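Local coordinates for insulinase family protease (Yersinia pestis, PDB 3GO9), which is predicted to act as a metallopeptidase of the insulinase (M16) family, although part of the usual catalytic motif is missing and activity is uncertain, at residues V68-L73 and K200-Q205; L74-L79 and N150-T155; S82-P87 and L135-G140; Q165-P170 and H184-P189. All blocks are in the same frame, centred on the assembly; numbering follows the deposited sequence. Where two conformers were deposited one is given.

Contact 1: residues V68-L73 and K200-Q205; sequences VGFAHL and KQFYQQ. With ZN (zinc ion), chain C.
The start of helix 70-80 lies against helix 196-206, with CA of Phe70 7.7 Å from CA of Phe202 and CA of Ala71 8.1 Å from CA of Tyr203; no hydrogen bond joins the two segments. The contact is an edge-to-face (T-shaped) aromatic pair. Phe70 turns its edge to the face of Phe202, the ring planes standing 82° apart with centroids separated by 5.7 Å. A CH-pi contact accompanies it: Phe70 CB sits over the same face, 4.0 Å from the Phe202 centroid and 18° off the ring normal. In return, Phe202 CB meets the edge of Phe70, 3.8 Å from Phe70 CD2, so each side chain touches both root and ring of the other. Phe202 reaches this place with CG anti to its backbone N (chi1 176°), which also brings CZ to 4.3 Å from Ala71 CB. The aromatic pair is buried, with Leu74 and Trp206 also meeting Phe202. Gly69 is the N-cap, and the carboxylate of Glu63 accepts from N of Gly69 and of Ala71, holding the first turn. His72 leaves that turn in the opposite direction from Phe202; its NE2 binds zinc at 2.0 Å, and the metal together with Thr109 OG1, bonded to ND1, holds the ring's rotation. Asp158 OD2, Ile160 O and two modelled waters, one doubtfully close, complete the metal site. The sequence and placement are consistent with His72 being the first histidine of the M16 HxxEH helix, carried on a turn whose other side is packed by aromatics.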
loop_
_atom_site.group_PDB
_atom_site.type_symbol
_atom_site.label_atom_id
_atom_site.label_comp_id
_atom_site.label_asym_id
_atom_site.label_seq_id
_atom_site.Cartn_x
_atom_site.Cartn_y
_atom_site.Cartn_z
ATOM N N VAL A 68 -8.278 -13.141 20.240
ATOM C CA VAL A 68 -7.326 -12.079 20.074
ATOM C C VAL A 68 -5.981 -12.674 19.687
ATOM O O VAL A 68 -5.476 -13.599 20.344
ATOM C CB VAL A 68 -7.198 -11.277 21.393
ATOM C CG1 VAL A 68 -6.028 -10.327 21.328
ATOM C CG2 VAL A 68 -8.542 -10.560 21.713
ATOM N N GLY A 69 -5.435 -12.173 18.587
ATOM C CA GLY A 69 -4.108 -12.585 18.127
ATOM C C GLY A 69 -4.111 -13.859 17.283
ATOM O O GLY A 69 -3.034 -14.287 16.809
ATOM N N PHE A 70 -5.274 -14.508 17.126
ATOM C CA PHE A 70 -5.348 -15.774 16.382
ATOM C C PHE A 70 -4.883 -15.610 14.933
ATOM O O PHE A 70 -4.110 -16.437 14.430
ATOM C CB PHE A 70 -6.761 -16.379 16.412
ATOM C CG PHE A 70 -7.112 -17.137 17.652
ATOM C CD1 PHE A 70 -6.384 -17.053 18.828
ATOM C CD2 PHE A 70 -8.192 -18.006 17.612
ATOM C CE1 PHE A 70 -6.733 -17.833 19.910
ATOM C CE2 PHE A 70 -8.544 -18.758 18.688
ATOM C CZ PHE A 70 -7.835 -18.664 19.847
ATOM N N ALA A 71 -5.299 -14.556 14.262
ATOM C CA ALA A 71 -4.926 -14.433 12.836
ATOM C C ALA A 71 -3.427 -14.232 12.694
ATOM O O ALA A 71 -2.801 -14.635 11.691
ATOM C CB ALA A 71 -5.649 -13.251 12.214
ATOM N N HIS A 72 -2.831 -13.548 13.655
ATOM C CA HIS A 72 -1.357 -13.322 13.605
ATOM C C HIS A 72 -0.569 -14.588 13.959
ATOM O O HIS A 72 0.599 -14.732 13.529
ATOM C CB HIS A 72 -1.009 -12.154 14.515
ATOM C CG HIS A 72 0.390 -11.657 14.366
ATOM N ND1 HIS A 72 0.765 -10.860 13.304
ATOM C CD2 HIS A 72 1.456 -11.738 15.186
ATOM C CE1 HIS A 72 2.035 -10.519 13.461
ATOM N NE2 HIS A 72 2.477 -11.075 14.567
ATOM N N LEU A 73 -1.140 -15.462 14.762
ATOM C CA LEU A 73 -0.477 -16.705 15.196
ATOM C C LEU A 73 -0.441 -17.770 14.104
ATOM O O LEU A 73 0.549 -18.478 13.919
ATOM C CB LEU A 73 -1.117 -17.291 16.464
ATOM C CG LEU A 73 -0.551 -18.592 17.016
ATOM C CD1 LEU A 73 0.904 -18.486 17.270
ATOM C CD2 LEU A 73 -1.288 -19.015 18.273
ATOM N N LYS A 200 -8.271 -23.877 15.958
ATOM C CA LYS A 200 -8.490 -24.664 14.743
ATOM C C LYS A 200 -9.850 -24.275 14.141
ATOM O O LYS A 200 -9.994 -24.180 12.952
ATOM C CB LYS A 200 -8.526 -26.156 15.077
ATOM C CG LYS A 200 -7.252 -26.757 15.562
ATOM C CD LYS A 200 -7.492 -28.300 15.826
ATOM C CE LYS A 200 -6.567 -28.877 16.898
ATOM N NZ LYS A 200 -6.287 -30.312 16.713
ATOM N N GLN A 201 -10.836 -24.055 14.985
ATOM C CA GLN A 201 -12.160 -23.683 14.520
ATOM C C GLN A 201 -12.120 -22.331 13.817
ATOM O O GLN A 201 -12.718 -22.146 12.740
ATOM C CB GLN A 201 -13.126 -23.648 15.697
ATOM C CG GLN A 201 -13.402 -25.044 16.192
ATOM C CD GLN A 201 -14.425 -25.074 17.318
ATOM O OE1 GLN A 201 -14.323 -24.332 18.310
ATOM N NE2 GLN A 201 -15.422 -25.948 17.169
ATOM N N PHE A 202 -11.345 -21.404 14.373
ATOM C CA PHE A 202 -11.156 -20.080 13.756
ATOM C C PHE A 202 -10.529 -20.222 12.390
ATOM O O PHE A 202 -10.963 -19.627 11.424
ATOM C CB PHE A 202 -10.297 -19.189 14.664
ATOM C CG PHE A 202 -9.964 -17.855 14.097
ATOM C CD1 PHE A 202 -10.772 -16.735 14.307
ATOM C CD2 PHE A 202 -8.792 -17.657 13.435
ATOM C CE1 PHE A 202 -10.430 -15.510 13.792
ATOM C CE2 PHE A 202 -8.463 -16.442 12.904
ATOM C CZ PHE A 202 -9.264 -15.352 13.099
ATOM N N TYR A 203 -9.471 -21.018 12.316
ATOM C CA TYR A 203 -8.801 -21.274 11.052
ATOM C C TYR A 203 -9.738 -21.828 10.005
ATOM O O TYR A 203 -9.765 -21.351 8.854
ATOM C CB TYR A 203 -7.698 -22.266 11.288
ATOM C CG TYR A 203 -7.080 -22.852 10.052
ATOM C CD1 TYR A 203 -6.331 -22.082 9.221
ATOM C CD2 TYR A 203 -7.204 -24.193 9.780
ATOM C CE1 TYR A 203 -5.765 -22.580 8.058
ATOM C CE2 TYR A 203 -6.620 -24.744 8.650
ATOM C CZ TYR A 203 -5.885 -23.934 7.788
ATOM O OH TYR A 203 -5.305 -24.514 6.667
ATOM N N GLN A 204 -10.545 -22.776 10.404
ATOM C CA GLN A 204 -11.469 -23.419 9.429
ATOM C C GLN A 204 -12.588 -22.487 8.997
ATOM O O GLN A 204 -12.999 -22.528 7.847
ATOM C CB GLN A 204 -12.016 -24.732 9.981
ATOM C CG GLN A 204 -10.933 -25.770 9.962
ATOM C CD GLN A 204 -11.284 -27.038 10.690
ATOM O OE1 GLN A 204 -12.148 -27.067 11.559
ATOM N NE2 GLN A 204 -10.561 -28.106 10.352
ATOM N N GLN A 205 -13.058 -21.649 9.915
ATOM C CA GLN A 205 -14.093 -20.664 9.637
ATOM C C GLN A 205 -13.633 -19.622 8.629
ATOM O O GLN A 205 -14.403 -19.207 7.721
ATOM C CB GLN A 205 -14.573 -19.949 10.923
ATOM C CG GLN A 205 -15.633 -18.900 10.645
ATOM C CD GLN A 205 -16.235 -18.302 11.922
ATOM O OE1 GLN A 205 -15.972 -18.762 13.033
ATOM N NE2 GLN A 205 -17.028 -17.265 11.761
HETATM ZN ZN ZN C . 4.314 -10.291 14.880
HETATM O O HOH W 1 3.953 -10.683 16.429
HETATM O O HOH W 2 4.272 -8.412 14.655
#

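Contact 2: residues L74-L79 and N150-T155; sequences LPRLAL and NAALNT
Arg76 NH1 donates to Ala152 O at 2.9 Å, a moderately bent bond with an N-H...O angle of 151°. The oxygen lies at the edge of the guanidinium, near its plane, whereas seen from the acceptor the donor is tilted 30° out of the carbonyl plane. Below this bond the aliphatic part of the arginine runs over the alanine methyl, Arg76 CD standing 3.8 Å from Ala152 CB. Leu77 CD2 reaches the same methyl at 3.6 Å, so Ala152 is covered from two consecutive residues of one helix. The small Ala152 side chain is consistent with the close approach of the backbones, CA of Leu77 6.1 Å from CA of Ala152. A bend at chi3 (-66°) turns the otherwise extended arginine so that NH1 faces the last turn of helix 146-153. Counting the M16 HxxEH motif from His72, Arg76 stands at the second, zinc-binding histidine and Pro75 at the glutamate that serves as general base in active members; the zinc here is instead bound by His72, Asp158 and Ile160 O, which leaves activity doubtful. Arg76 NH2 forms a salt bridge to OD1 of Asp158, whose OD2 binds zinc; the arginine is thus second shell to the metal and would be expected to help orient that carboxylate. Water 3 accepts weakly from Arg76 NH1 and donates to Thr155 O at 2.7 Å. Thr155 OG1 is near NH1 but poorly angled for a bond, and pairs with Thr157 O. Farther out, Met80 and Leu73 also pack on Ala152, and Asn154 ND2 donates back to Asn150 O at 2.8 Å.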
loop_
_atom_site.group_PDB
_atom_site.type_symbol
_atom_site.label_atom_id
_atom_site.label_comp_id
_atom_site.label_asym_id
_atom_site.label_seq_id
_atom_site.Cartn_x
_atom_site.Cartn_y
_atom_site.Cartn_z
ATOM N N LEU A 74 -1.539 -17.879 13.343
ATOM C CA LEU A 74 -1.672 -18.956 12.353
ATOM C C LEU A 74 -0.460 -19.037 11.436
ATOM O O LEU A 74 0.061 -20.114 11.246
ATOM C CB LEU A 74 -2.984 -18.841 11.562
ATOM C CG LEU A 74 -4.315 -19.007 12.297
ATOM C CD1 LEU A 74 -5.521 -18.672 11.379
ATOM C CD2 LEU A 74 -4.397 -20.422 12.879
ATOM N N PRO A 75 -0.007 -17.917 10.839
ATOM C CA PRO A 75 1.109 -18.098 9.937
ATOM C C PRO A 75 2.392 -18.536 10.603
ATOM O O PRO A 75 3.226 -19.186 9.933
ATOM C CB PRO A 75 1.276 -16.711 9.285
ATOM C CG PRO A 75 0.413 -15.828 10.000
ATOM C CD PRO A 75 -0.550 -16.548 10.778
ATOM N N ARG A 76 2.574 -18.225 11.895
ATOM C CA ARG A 76 3.770 -18.697 12.570
ATOM C C ARG A 76 3.759 -20.249 12.662
ATOM O O ARG A 76 4.796 -20.923 12.590
ATOM C CB ARG A 76 3.857 -18.079 13.963
ATOM C CG ARG A 76 5.281 -18.210 14.512
ATOM C CD ARG A 76 5.373 -17.661 15.915
ATOM N NE ARG A 76 5.170 -16.219 16.035
ATOM C CZ ARG A 76 5.491 -15.551 17.140
ATOM N NH1 ARG A 76 6.004 -16.202 18.183
ATOM N NH2 ARG A 76 5.274 -14.237 17.240
ATOM N N LEU A 77 2.577 -20.822 12.812
ATOM C CA LEU A 77 2.432 -22.285 12.833
ATOM C C LEU A 77 2.983 -22.939 11.528
ATOM O O LEU A 77 3.676 -23.957 11.603
ATOM C CB LEU A 77 0.978 -22.698 13.117
ATOM C CG LEU A 77 0.394 -22.152 14.375
ATOM C CD1 LEU A 77 -1.097 -22.653 14.491
ATOM C CD2 LEU A 77 1.185 -22.520 15.654
ATOM N N ALA A 78 2.651 -22.328 10.399
ATOM C CA ALA A 78 3.017 -22.756 9.084
ATOM C C ALA A 78 4.551 -22.780 8.913
ATOM O O ALA A 78 5.071 -23.514 8.061
ATOM C CB ALA A 78 2.346 -21.854 7.973
ATOM N N LEU A 79 5.269 -22.008 9.742
ATOM C CA LEU A 79 6.748 -22.025 9.750
ATOM C C LEU A 79 7.314 -23.029 10.736
ATOM O O LEU A 79 8.499 -23.356 10.686
ATOM C CB LEU A 79 7.315 -20.634 10.073
ATOM C CG LEU A 79 6.914 -19.559 9.096
ATOM C CD1 LEU A 79 7.251 -18.079 9.576
ATOM C CD2 LEU A 79 7.554 -19.795 7.695
ATOM N N ASN A 150 2.723 -24.589 21.096
ATOM C CA ASN A 150 3.777 -24.442 22.088
ATOM C C ASN A 150 5.082 -24.021 21.429
ATOM O O ASN A 150 5.711 -23.074 21.867
ATOM C CB ASN A 150 3.921 -25.765 22.851
ATOM C CG ASN A 150 4.853 -25.667 24.039
ATOM O OD1 ASN A 150 4.763 -24.754 24.865
ATOM N ND2 ASN A 150 5.751 -26.662 24.152
ATOM N N ALA A 151 5.440 -24.661 20.311
ATOM C CA ALA A 151 6.678 -24.319 19.626
ATOM C C ALA A 151 6.662 -22.870 19.132
ATOM O O ALA A 151 7.631 -22.136 19.294
ATOM C CB ALA A 151 6.927 -25.292 18.498
ATOM N N ALA A 152 5.549 -22.455 18.550
ATOM C CA ALA A 152 5.398 -21.106 18.042
ATOM C C ALA A 152 5.529 -20.039 19.140
ATOM O O ALA A 152 6.100 -18.964 18.928
ATOM C CB ALA A 152 4.001 -20.974 17.283
ATOM N N LEU A 153 5.009 -20.332 20.309
ATOM C CA LEU A 153 5.005 -19.363 21.397
ATOM C C LEU A 153 6.377 -19.269 22.049
ATOM O O LEU A 153 6.638 -18.326 22.788
ATOM C CB LEU A 153 3.952 -19.770 22.436
ATOM C CG LEU A 153 2.548 -19.589 21.855
ATOM C CD1 LEU A 153 1.481 -20.077 22.804
ATOM C CD2 LEU A 153 2.268 -18.147 21.482
ATOM N N ASN A 154 7.231 -20.259 21.787
ATOM C CA ASN A 154 8.580 -20.292 22.363
ATOM C C ASN A 154 9.694 -19.880 21.370
ATOM O O ASN A 154 10.860 -20.080 21.652
ATOM C CB ASN A 154 8.838 -21.670 22.952
ATOM C CG ASN A 154 8.134 -21.854 24.268
ATOM O OD1 ASN A 154 8.580 -21.310 25.262
ATOM N ND2 ASN A 154 6.992 -22.550 24.275
ATOM N N THR A 155 9.352 -19.278 20.224
ATOM C CA THR A 155 10.402 -18.749 19.309
ATOM C C THR A 155 11.086 -17.471 19.835
ATOM O O THR A 155 10.462 -16.612 20.456
ATOM C CB THR A 155 9.868 -18.530 17.852
ATOM O OG1 THR A 155 8.896 -17.451 17.817
ATOM C CG2 THR A 155 9.205 -19.824 17.315
HETATM O O HOH W 3 8.311 -15.022 19.957
#

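Contact 3: residues S82-P87 and L135-G140; sequences SASFTP and LSDTAG
The carboxylate of Asp137 receives three hydrogen bonds from the type I turn that runs from Ser82 to Phe85. Two converge on OD2: Ser82 OG donates to its anti lone pair at 2.7 Å, and Ser84 N comes from the syn side at 2.9 Å, 30° out of the carboxylate plane. The third uses the other oxygen, Ser84 OG giving its proton to the syn lone pair of Asp137 OD1 at 2.7 Å. Together they fix the carboxylate's rotation, and the acidic group would probably be stabilised as an anion. Ser84 can bond through both N and OG because its OG lies beside the backbone N (chi1 -60°). The ring edge of Phe85 also meets OD2, with CD2 3.6 Å from that oxygen and the ring nearly perpendicular to the carboxylate (88°). This compact part contains the buried pair Ser82 and Asp137, and Ser84, which is exposed yet firmly bonded. The loose side, by contrast, belongs to exposed Ala83, whose CB approaches Asp137 OD2 no closer than 4.3 Å. Water 4 extends the network along the helix by donating to Ser82 OG and to Thr138 OG1. Asp137 thereby pins the loop between helices 70-80 and 87-95 to the end of helix 125-140, whose neighbouring residues Leu135 and Ala139 pack on strand 212-218 while Ser136 meets helix 222-233.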
loop_
_atom_site.group_PDB
_atom_site.type_symbol
_atom_site.label_atom_id
_atom_site.label_comp_id
_atom_site.label_asym_id
_atom_site.label_seq_id
_atom_site.Cartn_x
_atom_site.Cartn_y
_atom_site.Cartn_z
ATOM N N SER A 82 5.011 -28.158 8.422
ATOM C CA SER A 82 4.078 -28.159 7.307
ATOM C C SER A 82 3.893 -29.577 6.819
ATOM O O SER A 82 4.867 -30.316 6.670
ATOM C CB SER A 82 4.548 -27.240 6.210
ATOM O OG SER A 82 3.527 -26.865 5.303
ATOM N N ALA A 83 2.646 -29.958 6.606
ATOM C CA ALA A 83 2.322 -31.401 6.433
ATOM C C ALA A 83 3.105 -32.097 5.304
ATOM O O ALA A 83 3.461 -33.292 5.447
ATOM C CB ALA A 83 0.826 -31.614 6.239
ATOM N N SER A 84 3.432 -31.397 4.225
ATOM C CA SER A 84 4.101 -31.990 3.080
ATOM C C SER A 84 5.626 -31.985 3.203
ATOM O O SER A 84 6.311 -32.406 2.269
ATOM C CB SER A 84 3.747 -31.251 1.809
ATOM O OG SER A 84 2.347 -31.275 1.539
ATOM N N PHE A 85 6.139 -31.549 4.335
ATOM C CA PHE A 85 7.575 -31.295 4.487
ATOM C C PHE A 85 8.188 -31.971 5.708
ATOM O O PHE A 85 7.664 -31.906 6.811
ATOM C CB PHE A 85 7.822 -29.800 4.695
ATOM C CG PHE A 85 7.491 -28.976 3.509
ATOM C CD1 PHE A 85 8.481 -28.484 2.683
ATOM C CD2 PHE A 85 6.173 -28.639 3.217
ATOM C CE1 PHE A 85 8.180 -27.694 1.566
ATOM C CE2 PHE A 85 5.881 -27.841 2.069
ATOM C CZ PHE A 85 6.903 -27.410 1.244
ATOM N N THR A 86 9.363 -32.567 5.540
ATOM C CA THR A 86 10.223 -32.787 6.704
ATOM C C THR A 86 10.810 -31.452 7.189
ATOM O O THR A 86 10.822 -30.478 6.450
ATOM C CB THR A 86 11.413 -33.716 6.369
ATOM O OG1 THR A 86 12.288 -33.063 5.447
ATOM C CG2 THR A 86 10.900 -35.038 5.798
ATOM N N PRO A 87 11.274 -31.364 8.455
ATOM C CA PRO A 87 11.985 -30.178 8.901
ATOM C C PRO A 87 13.079 -29.694 7.911
ATOM O O PRO A 87 13.182 -28.462 7.619
ATOM C CB PRO A 87 12.582 -30.632 10.237
ATOM C CG PRO A 87 11.634 -31.629 10.701
ATOM C CD PRO A 87 11.207 -32.385 9.527
ATOM N N LEU A 135 2.137 -23.424 0.394
ATOM C CA LEU A 135 0.990 -22.510 0.381
ATOM C C LEU A 135 -0.331 -23.300 0.478
ATOM O O LEU A 135 -1.281 -22.836 1.143
ATOM C CB LEU A 135 0.965 -21.640 -0.861
ATOM C CG LEU A 135 2.069 -20.576 -0.899
ATOM C CD1 LEU A 135 2.220 -20.007 -2.327
ATOM C CD2 LEU A 135 1.831 -19.448 0.082
ATOM N N SER A 136 -0.404 -24.447 -0.185
ATOM C CA SER A 136 -1.617 -25.326 -0.063
ATOM C C SER A 136 -1.737 -26.029 1.273
ATOM O O SER A 136 -2.848 -26.162 1.810
ATOM C CB SER A 136 -1.774 -26.252 -1.254
ATOM O OG SER A 136 -0.659 -27.095 -1.450
ATOM N N ASP A 137 -0.624 -26.450 1.846
ATOM C CA ASP A 137 -0.617 -26.916 3.245
ATOM C C ASP A 137 -1.170 -25.824 4.156
ATOM O O ASP A 137 -2.009 -26.081 5.029
ATOM C CB ASP A 137 0.810 -27.249 3.752
ATOM C CG ASP A 137 1.435 -28.524 3.193
ATOM O OD1 ASP A 137 0.758 -29.338 2.493
ATOM O OD2 ASP A 137 2.640 -28.729 3.571
ATOM N N THR A 138 -0.700 -24.586 3.982
ATOM C CA THR A 138 -1.116 -23.523 4.852
ATOM C C THR A 138 -2.619 -23.197 4.659
ATOM O O THR A 138 -3.364 -22.994 5.640
ATOM C CB THR A 138 -0.275 -22.291 4.543
ATOM O OG1 THR A 138 1.110 -22.565 4.827
ATOM C CG2 THR A 138 -0.690 -21.116 5.366
ATOM N N ALA A 139 -3.035 -23.190 3.400
ATOM C CA ALA A 139 -4.404 -22.764 3.013
ATOM C C ALA A 139 -5.435 -23.728 3.514
ATOM O O ALA A 139 -6.550 -23.300 3.911
ATOM C CB ALA A 139 -4.538 -22.645 1.520
ATOM N N GLY A 140 -5.122 -25.011 3.497
ATOM C CA GLY A 140 -6.114 -26.047 3.828
ATOM C C GLY A 140 -5.775 -27.119 4.819
ATOM O O GLY A 140 -6.678 -27.887 5.177
HETATM O O HOH W 4 1.811 -24.901 6.335
#

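Contact 4: residues Q165-P170 and H184-P189; sequences QNIQEP and HDPGQP
Asp185 OD2 accepts from water 5 at 2.6 Å, and this water in turn accepts from Gln168 NE2 at 3.0 Å, bridging two side chains that do not bond directly. Arg173 ties the same pair a second time, with NH1 in a salt bridge to Asp185 OD1 and NH2 donating to Gln168 OE1. Beside this polar rim lies the apolar part. Ile167 CD1 points at the Pro186 ring, 3.5 Å from Pro186 CG. With CG1 beside its backbone N (chi1 -62°), Ile167 sends CD1 to the proline and CG2 to the flank of the aspartate, 3.8 Å from Asp185 CG. Each partner belongs to a type I turn, Asn166 to Glu169 and Asp185 to Gln188. An Asx turn reinforces the first, Gln168 N donating to Asn166 OD1 at 3.0 Å; Gln188 NE2 reaches back to Asp185 O in the second. The two loops flank helix 170-175, whose Trp172 and Arg173 also touch Ile167, one following strand 160-162 and the other leading toward helix 196-206, with Pro186 O weakly bonded to Thr109 of strand 107-109.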
loop_
_atom_site.group_PDB
_atom_site.type_symbol
_atom_site.label_atom_id
_atom_site.label_comp_id
_atom_site.label_asym_id
_atom_site.label_seq_id
_atom_site.Cartn_x
_atom_site.Cartn_y
_atom_site.Cartn_z
ATOM N N GLN A 165 3.261 -1.436 9.499
ATOM C CA GLN A 165 4.390 -2.112 10.025
ATOM C C GLN A 165 4.611 -1.885 11.528
ATOM O O GLN A 165 5.052 -2.784 12.252
ATOM C CB GLN A 165 5.633 -1.723 9.202
ATOM C CG GLN A 165 6.886 -2.183 9.775
ATOM C CD GLN A 165 8.035 -2.067 8.770
ATOM O OE1 GLN A 165 8.971 -2.857 8.795
ATOM N NE2 GLN A 165 7.941 -1.080 7.867
ATOM N N ASN A 166 4.237 -0.685 12.008
ATOM C CA ASN A 166 4.364 -0.381 13.403
ATOM C C ASN A 166 3.025 0.138 13.934
ATOM O O ASN A 166 2.665 1.304 13.736
ATOM C CB ASN A 166 5.470 0.670 13.658
ATOM C CG ASN A 166 5.590 1.024 15.120
ATOM O OD1 ASN A 166 4.991 0.379 16.008
ATOM N ND2 ASN A 166 6.417 2.048 15.408
ATOM N N ILE A 167 2.283 -0.773 14.542
ATOM C CA ILE A 167 0.910 -0.446 15.035
ATOM C C ILE A 167 0.997 0.481 16.209
ATOM O O ILE A 167 0.039 1.178 16.527
ATOM C CB ILE A 167 0.219 -1.764 15.423
ATOM C CG1 ILE A 167 0.072 -2.684 14.187
ATOM C CG2 ILE A 167 -1.110 -1.533 16.042
ATOM C CD1 ILE A 167 -0.790 -2.208 13.032
ATOM N N GLN A 168 2.160 0.471 16.873
ATOM C CA GLN A 168 2.397 1.224 18.110
ATOM C C GLN A 168 2.789 2.713 17.911
ATOM O O GLN A 168 2.934 3.451 18.863
ATOM C CB GLN A 168 3.487 0.506 18.954
ATOM C CG GLN A 168 3.466 -1.042 18.942
ATOM C CD GLN A 168 2.165 -1.597 19.442
ATOM O OE1 GLN A 168 1.503 -0.957 20.237
ATOM N NE2 GLN A 168 1.781 -2.789 18.957
ATOM N N GLU A 169 3.029 3.116 16.686
ATOM C CA GLU A 169 3.336 4.516 16.350
ATOM C C GLU A 169 2.287 5.441 16.981
ATOM O O GLU A 169 1.117 5.243 16.734
ATOM C CB GLU A 169 3.217 4.694 14.843
ATOM C CG GLU A 169 4.457 4.906 14.075
ATOM C CD GLU A 169 4.192 5.880 12.954
ATOM O OE1 GLU A 169 3.425 5.527 12.027
ATOM O OE2 GLU A 169 4.719 7.013 13.032
ATOM N N PRO A 170 2.701 6.473 17.767
ATOM C CA PRO A 170 1.646 7.403 18.224
ATOM C C PRO A 170 0.776 8.043 17.118
ATOM O O PRO A 170 -0.439 8.257 17.320
ATOM C CB PRO A 170 2.439 8.488 18.953
ATOM C CG PRO A 170 3.621 7.711 19.543
ATOM C CD PRO A 170 3.959 6.659 18.524
ATOM N N HIS A 184 -8.544 -4.072 17.781
ATOM C CA HIS A 184 -8.137 -5.103 16.846
ATOM C C HIS A 184 -6.713 -4.960 16.348
ATOM O O HIS A 184 -6.430 -5.245 15.166
ATOM C CB HIS A 184 -9.084 -5.117 15.661
ATOM C CG HIS A 184 -10.476 -5.522 16.031
ATOM N ND1 HIS A 184 -10.797 -6.831 16.313
ATOM C CD2 HIS A 184 -11.612 -4.813 16.179
ATOM C CE1 HIS A 184 -12.078 -6.911 16.631
ATOM N NE2 HIS A 184 -12.597 -5.704 16.539
ATOM N N ASP A 185 -5.782 -4.536 17.201
ATOM C CA ASP A 185 -4.353 -4.542 16.835
ATOM C C ASP A 185 -3.938 -5.883 16.235
ATOM O O ASP A 185 -4.110 -6.948 16.869
ATOM C CB ASP A 185 -3.453 -4.343 18.035
ATOM C CG ASP A 185 -3.497 -3.008 18.608
ATOM O OD1 ASP A 185 -4.352 -2.151 18.229
ATOM O OD2 ASP A 185 -2.603 -2.824 19.488
ATOM N N PRO A 186 -3.373 -5.870 15.025
ATOM C CA PRO A 186 -3.134 -7.115 14.265
ATOM C C PRO A 186 -1.951 -7.957 14.741
ATOM O O PRO A 186 -1.821 -9.104 14.306
ATOM C CB PRO A 186 -2.947 -6.633 12.822
ATOM C CG PRO A 186 -2.713 -5.179 12.903
ATOM C CD PRO A 186 -3.265 -4.659 14.206
ATOM N N GLY A 187 -1.092 -7.407 15.577
ATOM C CA GLY A 187 0.080 -8.189 16.020
ATOM C C GLY A 187 0.025 -8.514 17.505
ATOM O O GLY A 187 1.104 -8.790 18.081
ATOM N N GLN A 188 -1.171 -8.494 18.106
ATOM C CA GLN A 188 -1.350 -8.702 19.583
ATOM C C GLN A 188 -0.968 -10.131 19.902
ATOM O O GLN A 188 -1.325 -11.023 19.181
ATOM C CB GLN A 188 -2.818 -8.536 20.052
ATOM C CG GLN A 188 -3.505 -7.232 19.731
ATOM C CD GLN A 188 -5.049 -7.130 20.069
ATOM O OE1 GLN A 188 -5.382 -6.804 21.209
ATOM N NE2 GLN A 188 -5.976 -7.361 19.064
ATOM N N PRO A 189 -0.255 -10.367 21.020
ATOM C CA PRO A 189 -0.067 -11.760 21.387
ATOM C C PRO A 189 -1.359 -12.438 21.832
ATOM O O PRO A 189 -2.264 -11.790 22.362
ATOM C CB PRO A 189 0.915 -11.671 22.556
ATOM C CG PRO A 189 1.762 -10.573 22.196
ATOM C CD PRO A 189 0.801 -9.526 21.622
HETATM O O HOH W 5 -0.562 -4.451 19.662
#

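How the contacts relate
Contacts 1 and 2 share helix 70-80 and touch through Leu73 on Ala152 and Leu74 on Phe202. Contact 1 is buried and wholly apolar between its segments; contacts 2, 3 and 4 are partly buried, 2 and 4 joining apolar patches to polar groups and waters, 3 almost wholly polar. The charged groups differ in role: an arginine donates to a helix-end carbonyl in contact 2, an aspartate collects turn donors in contact 3, and an aspartate is shared by a salt bridge to Arg173 and a bridging water in contact 4. Tyr203 of contact 1 probably bonds to Thr138 O of contact 3. Near the zinc, His72 of contact 1 packs on Pro186 and Gly187 of contact 4, while contacts 3 and 4 lie 28 Å apart between centres.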